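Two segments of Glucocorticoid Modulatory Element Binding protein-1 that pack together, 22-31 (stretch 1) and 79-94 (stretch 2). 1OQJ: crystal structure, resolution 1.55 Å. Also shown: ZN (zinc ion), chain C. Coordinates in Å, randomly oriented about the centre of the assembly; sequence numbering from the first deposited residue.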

# COMPACT_ATOMS: atom_id res chain seq x y z
N LEU A 22 -1.76 -1.49 -6.98
CA LEU A 22 -1.08 -1.97 -8.19
C LEU A 22 0.28 -2.42 -7.69
O LEU A 22 1.16 -1.59 -7.40
CB LEU A 22 -0.96 -0.84 -9.22
CG LEU A 22 -2.28 -0.19 -9.61
CD1 LEU A 22 -2.04 0.80 -10.74
CD2 LEU A 22 -3.30 -1.24 -10.04
N TRP A 23 0.47 -3.73 -7.59
CA TRP A 23 1.69 -4.28 -7.03
C TRP A 23 3.04 -3.86 -7.60
O TRP A 23 3.95 -3.55 -6.83
CB TRP A 23 1.62 -5.81 -7.00
CG TRP A 23 2.80 -6.42 -6.30
CD1 TRP A 23 3.16 -6.25 -4.99
CD2 TRP A 23 3.81 -7.25 -6.89
NE1 TRP A 23 4.34 -6.93 -4.73
CE2 TRP A 23 4.75 -7.55 -5.88
CE3 TRP A 23 4.01 -7.77 -8.17
CZ2 TRP A 23 5.88 -8.34 -6.12
CZ3 TRP A 23 5.13 -8.56 -8.41
CH2 TRP A 23 6.05 -8.84 -7.39
N LYS A 24 3.19 -3.87 -8.91
CA LYS A 24 4.48 -3.47 -9.47
C LYS A 24 4.78 -1.99 -9.26
O LYS A 24 5.94 -1.59 -9.30
CB LYS A 24 4.58 -3.87 -10.94
CG LYS A 24 4.64 -5.39 -11.12
CD LYS A 24 5.01 -5.80 -12.53
CE LYS A 24 4.98 -7.32 -12.65
NZ LYS A 24 5.24 -7.78 -14.04
N LYS A 25 3.75 -1.18 -9.03
CA LYS A 25 3.94 0.25 -8.78
C LYS A 25 4.23 0.50 -7.29
O LYS A 25 4.60 1.61 -6.90
CB LYS A 25 2.69 1.04 -9.18
CG LYS A 25 2.60 1.40 -10.66
CD LYS A 25 2.57 0.19 -11.56
CE LYS A 25 2.42 0.62 -13.01
NZ LYS A 25 2.34 -0.55 -13.93
N PHE A 26 4.05 -0.54 -6.48
CA PHE A 26 4.26 -0.49 -5.03
C PHE A 26 5.77 -0.59 -4.76
O PHE A 26 6.28 -1.64 -4.38
CB PHE A 26 3.50 -1.67 -4.41
CG PHE A 26 3.51 -1.70 -2.90
CD1 PHE A 26 3.18 -0.57 -2.16
CD2 PHE A 26 3.76 -2.89 -2.23
CE1 PHE A 26 3.09 -0.63 -0.77
CE2 PHE A 26 3.67 -2.96 -0.84
CZ PHE A 26 3.34 -1.83 -0.11
N VAL A 27 6.46 0.53 -4.94
CA VAL A 27 7.91 0.61 -4.78
C VAL A 27 8.33 1.25 -3.46
O VAL A 27 7.74 2.23 -3.02
CB VAL A 27 8.52 1.40 -5.96
CG1 VAL A 27 10.02 1.51 -5.83
CG2 VAL A 27 8.15 0.72 -7.28
N CYS A 28 9.36 0.70 -2.83
CA CYS A 28 9.85 1.24 -1.56
C CYS A 28 10.19 2.72 -1.72
O CYS A 28 10.78 3.12 -2.73
CB CYS A 28 11.10 0.47 -1.12
SG CYS A 28 11.85 1.12 0.39
N PRO A 29 9.88 3.55 -0.70
CA PRO A 29 9.25 3.23 0.58
C PRO A 29 7.72 3.27 0.58
O PRO A 29 7.08 3.31 1.64
CB PRO A 29 9.84 4.28 1.51
CG PRO A 29 9.86 5.48 0.63
CD PRO A 29 10.35 4.94 -0.71
N GLY A 30 7.14 3.29 -0.62
CA GLY A 30 5.70 3.29 -0.79
C GLY A 30 4.83 4.44 -0.33
O GLY A 30 3.87 4.80 -1.03
N ILE A 31 5.14 5.04 0.82
CA ILE A 31 4.31 6.11 1.38
C ILE A 31 3.81 7.19 0.41
O ILE A 31 2.60 7.48 0.39
CB ILE A 31 5.03 6.77 2.59
CG1 ILE A 31 4.05 7.69 3.33
CG2 ILE A 31 6.26 7.53 2.13
CD1 ILE A 31 4.56 8.13 4.68
N GLN A 79 5.51 -12.10 0.79
CA GLN A 79 4.56 -12.47 -0.26
C GLN A 79 4.00 -11.25 -0.98
O GLN A 79 3.70 -11.32 -2.17
CB GLN A 79 3.42 -13.30 0.33
CG GLN A 79 3.85 -14.69 0.79
CD GLN A 79 4.37 -15.54 -0.35
OE1 GLN A 79 3.71 -15.69 -1.38
NE2 GLN A 79 5.55 -16.12 -0.17
N ILE A 80 3.84 -10.15 -0.26
CA ILE A 80 3.32 -8.93 -0.87
C ILE A 80 4.12 -7.74 -0.35
O ILE A 80 3.59 -6.84 0.30
CB ILE A 80 1.82 -8.75 -0.54
CG1 ILE A 80 1.06 -10.03 -0.88
CG2 ILE A 80 1.27 -7.58 -1.36
CD1 ILE A 80 -0.40 -10.01 -0.49
N ASP A 81 5.42 -7.76 -0.65
CA ASP A 81 6.33 -6.69 -0.25
C ASP A 81 6.53 -5.77 -1.45
O ASP A 81 6.01 -6.03 -2.53
CB ASP A 81 7.66 -7.32 0.18
CG ASP A 81 8.57 -6.35 0.93
OD1 ASP A 81 8.08 -5.29 1.37
OD2 ASP A 81 9.76 -6.68 1.07
N PHE A 82 7.27 -4.69 -1.27
CA PHE A 82 7.52 -3.76 -2.37
C PHE A 82 8.09 -4.50 -3.58
O PHE A 82 8.89 -5.42 -3.43
CB PHE A 82 8.51 -2.69 -1.95
CG PHE A 82 8.04 -1.82 -0.82
CD1 PHE A 82 8.77 -1.75 0.36
CD2 PHE A 82 6.91 -1.04 -0.96
CE1 PHE A 82 8.38 -0.90 1.40
CE2 PHE A 82 6.50 -0.18 0.07
CZ PHE A 82 7.24 -0.11 1.25
N TYR A 83 7.70 -4.07 -4.78
CA TYR A 83 8.21 -4.69 -6.00
C TYR A 83 9.72 -4.50 -6.09
O TYR A 83 10.23 -3.38 -5.99
CB TYR A 83 7.53 -4.05 -7.22
CG TYR A 83 7.91 -4.67 -8.54
CD1 TYR A 83 7.83 -6.04 -8.74
CD2 TYR A 83 8.34 -3.88 -9.60
CE1 TYR A 83 8.17 -6.61 -9.96
CE2 TYR A 83 8.68 -4.44 -10.83
CZ TYR A 83 8.59 -5.81 -11.00
OH TYR A 83 8.95 -6.39 -12.20
N GLN A 84 10.44 -5.61 -6.29
CA GLN A 84 11.90 -5.60 -6.39
C GLN A 84 12.58 -5.04 -5.15
O GLN A 84 13.64 -4.43 -5.24
CB GLN A 84 12.35 -4.78 -7.61
CG GLN A 84 11.79 -5.26 -8.93
CD GLN A 84 12.41 -4.52 -10.11
OE1 GLN A 84 12.19 -3.33 -10.29
NE2 GLN A 84 13.20 -5.24 -10.90
N HIS A 85 11.98 -5.26 -3.98
CA HIS A 85 12.55 -4.71 -2.75
C HIS A 85 13.98 -5.12 -2.46
O HIS A 85 14.72 -4.37 -1.81
CB HIS A 85 11.67 -5.06 -1.55
CG HIS A 85 11.82 -4.10 -0.41
ND1 HIS A 85 11.30 -4.35 0.84
CD2 HIS A 85 12.40 -2.89 -0.35
CE1 HIS A 85 11.56 -3.32 1.63
NE2 HIS A 85 12.23 -2.42 0.93
N ASP A 86 14.39 -6.30 -2.92
CA ASP A 86 15.75 -6.74 -2.66
C ASP A 86 16.79 -5.90 -3.39
O ASP A 86 17.97 -5.95 -3.06
CB ASP A 86 15.92 -8.22 -3.03
CG ASP A 86 15.62 -8.50 -4.48
OD1 ASP A 86 15.94 -9.61 -4.95
OD2 ASP A 86 15.07 -7.61 -5.16
N LYS A 87 16.36 -5.12 -4.38
CA LYS A 87 17.29 -4.28 -5.15
C LYS A 87 16.93 -2.80 -5.14
O LYS A 87 17.79 -1.94 -5.35
CB LYS A 87 17.35 -4.78 -6.60
CG LYS A 87 17.80 -6.22 -6.73
CD LYS A 87 17.73 -6.70 -8.17
CE LYS A 87 18.13 -8.16 -8.28
NZ LYS A 87 18.02 -8.68 -9.67
N VAL A 88 15.66 -2.51 -4.90
CA VAL A 88 15.17 -1.13 -4.88
C VAL A 88 14.66 -0.80 -3.49
O VAL A 88 13.59 -1.27 -3.08
CB VAL A 88 14.05 -0.95 -5.92
CG1 VAL A 88 13.51 0.47 -5.88
CG2 VAL A 88 14.57 -1.29 -7.31
N CYS A 89 15.42 0.01 -2.76
CA CYS A 89 15.07 0.38 -1.39
C CYS A 89 15.61 1.76 -1.03
O CYS A 89 16.68 2.15 -1.48
CB CYS A 89 15.63 -0.68 -0.43
SG CYS A 89 15.24 -0.45 1.32
N SER A 90 14.86 2.49 -0.20
CA SER A 90 15.28 3.82 0.22
C SER A 90 15.96 3.80 1.58
O SER A 90 16.53 4.80 2.01
CB SER A 90 14.07 4.75 0.31
OG SER A 90 13.23 4.32 1.37
N ASN A 91 15.87 2.66 2.26
CA ASN A 91 16.46 2.50 3.58
C ASN A 91 15.70 3.31 4.62
O ASN A 91 16.23 3.59 5.70
CB ASN A 91 17.93 2.92 3.56
CG ASN A 91 18.73 2.19 2.50
OD1 ASN A 91 18.86 0.96 2.55
ND2 ASN A 91 19.28 2.93 1.55
N THR A 92 14.47 3.70 4.30
CA THR A 92 13.64 4.47 5.23
C THR A 92 12.29 3.79 5.40
O THR A 92 11.40 4.31 6.06
CB THR A 92 13.38 5.91 4.71
OG1 THR A 92 12.60 5.86 3.51
CG2 THR A 92 14.70 6.62 4.43
N CYS A 93 12.15 2.61 4.80
CA CYS A 93 10.91 1.86 4.86
C CYS A 93 10.65 1.27 6.24
O CYS A 93 9.53 0.89 6.56
CB CYS A 93 10.92 0.75 3.81
SG CYS A 93 12.36 -0.33 3.87
N ARG A 94 11.70 1.21 7.06
CA ARG A 94 11.58 0.67 8.41
C ARG A 94 11.55 1.81 9.42
O ARG A 94 12.45 1.84 10.29
CB ARG A 94 12.75 -0.26 8.70
ZN ZN C . 12.88 -0.53 1.57
O HOH W 1 10.93 -1.53 -3.97

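Three residues account for more of the buried surface than any others: Y83 and F82, adjacent in the second stretch, and C28 in the first. The two stretches have little regular secondary structure; the contact combines side-chain packing, close main-chain approaches, a few hydrogen bonds and a shared metal ion.

Y83 is covered most. Its CA-to-CB bond points toward the first stretch, and its ring lies against W23 and K24. The lysine passes over one face: K24 CG sits 3.9 Å from the centroid of the Y83 ring, only 8° off the ring normal, a CH-pi contact. A lysine suits such a place because its long methylene chain can cover an aromatic ring while the charged amine continues toward solvent. Tryptophan meets the edge of the same ring. The six-membered ring of W23 and the Y83 ring have centroids 5.1 Å apart and planes at 70°, with the tyrosine edge directed at the tryptophan face, and W23 CH2 comes within 3.6 Å of Y83 CD1. The indole also has a polar edge, and W23 NE1 donates a hydrogen bond of 2.9 Å to D81 O. One side chain thus packs against an aromatic neighbour and satisfies a backbone carbonyl. The backbone of Y83 is tied in as well, since Y83 N donates to F26 O at 2.8 Å.

F82 is buried beside it. The same carbonyl approaches its backbone, F26 O lying 3.2 Å from F82 CA in a CA-H...O contact. The F82 ring packs obliquely against that of F26, with centroids 4.6 Å apart, planes at 47° and F26 CE1 3.5 Å from F82 CE2. Over a face of F82 runs the backbone of C28: C28 CA stands 3.6 Å from the ring centroid, 10° off the normal. A flat, apolar ring lets the main chain come this close. G30 fits the same crowded corner, for an ideal CB there would fall 2.6 Å from F82 CE2, a clash, and its positive phi also favours glycine.

C28 connects this aromatic region to the zinc site. Its thiolate sulfur, C28 SG, binds ZN at 2.3 Å; the second stretch supplies the other three ligands, H85 NE2 at 2.1 Å, C89 SG at 2.4 Å and C93 SG at 2.4 Å. Cysteine and histidine are classic zinc ligands, and here the ion joins segments far apart in sequence. C28 SG also accepts a hydrogen bond from S90 N at 3.4 Å, with an N-H...S angle of 166°. H85 is oriented from behind, its ND1 donating to D81 OD2 at 2.8 Å while NE2 faces the metal. A water completes the link: it accepts from C28 N at 3.0 Å and donates to Y83 O and V88 O, each 2.8 Å from the water oxygen. Nearby, V27 CG1 meets V88 CG1 at 3.6 Å, a small apolar contact between branched side chains.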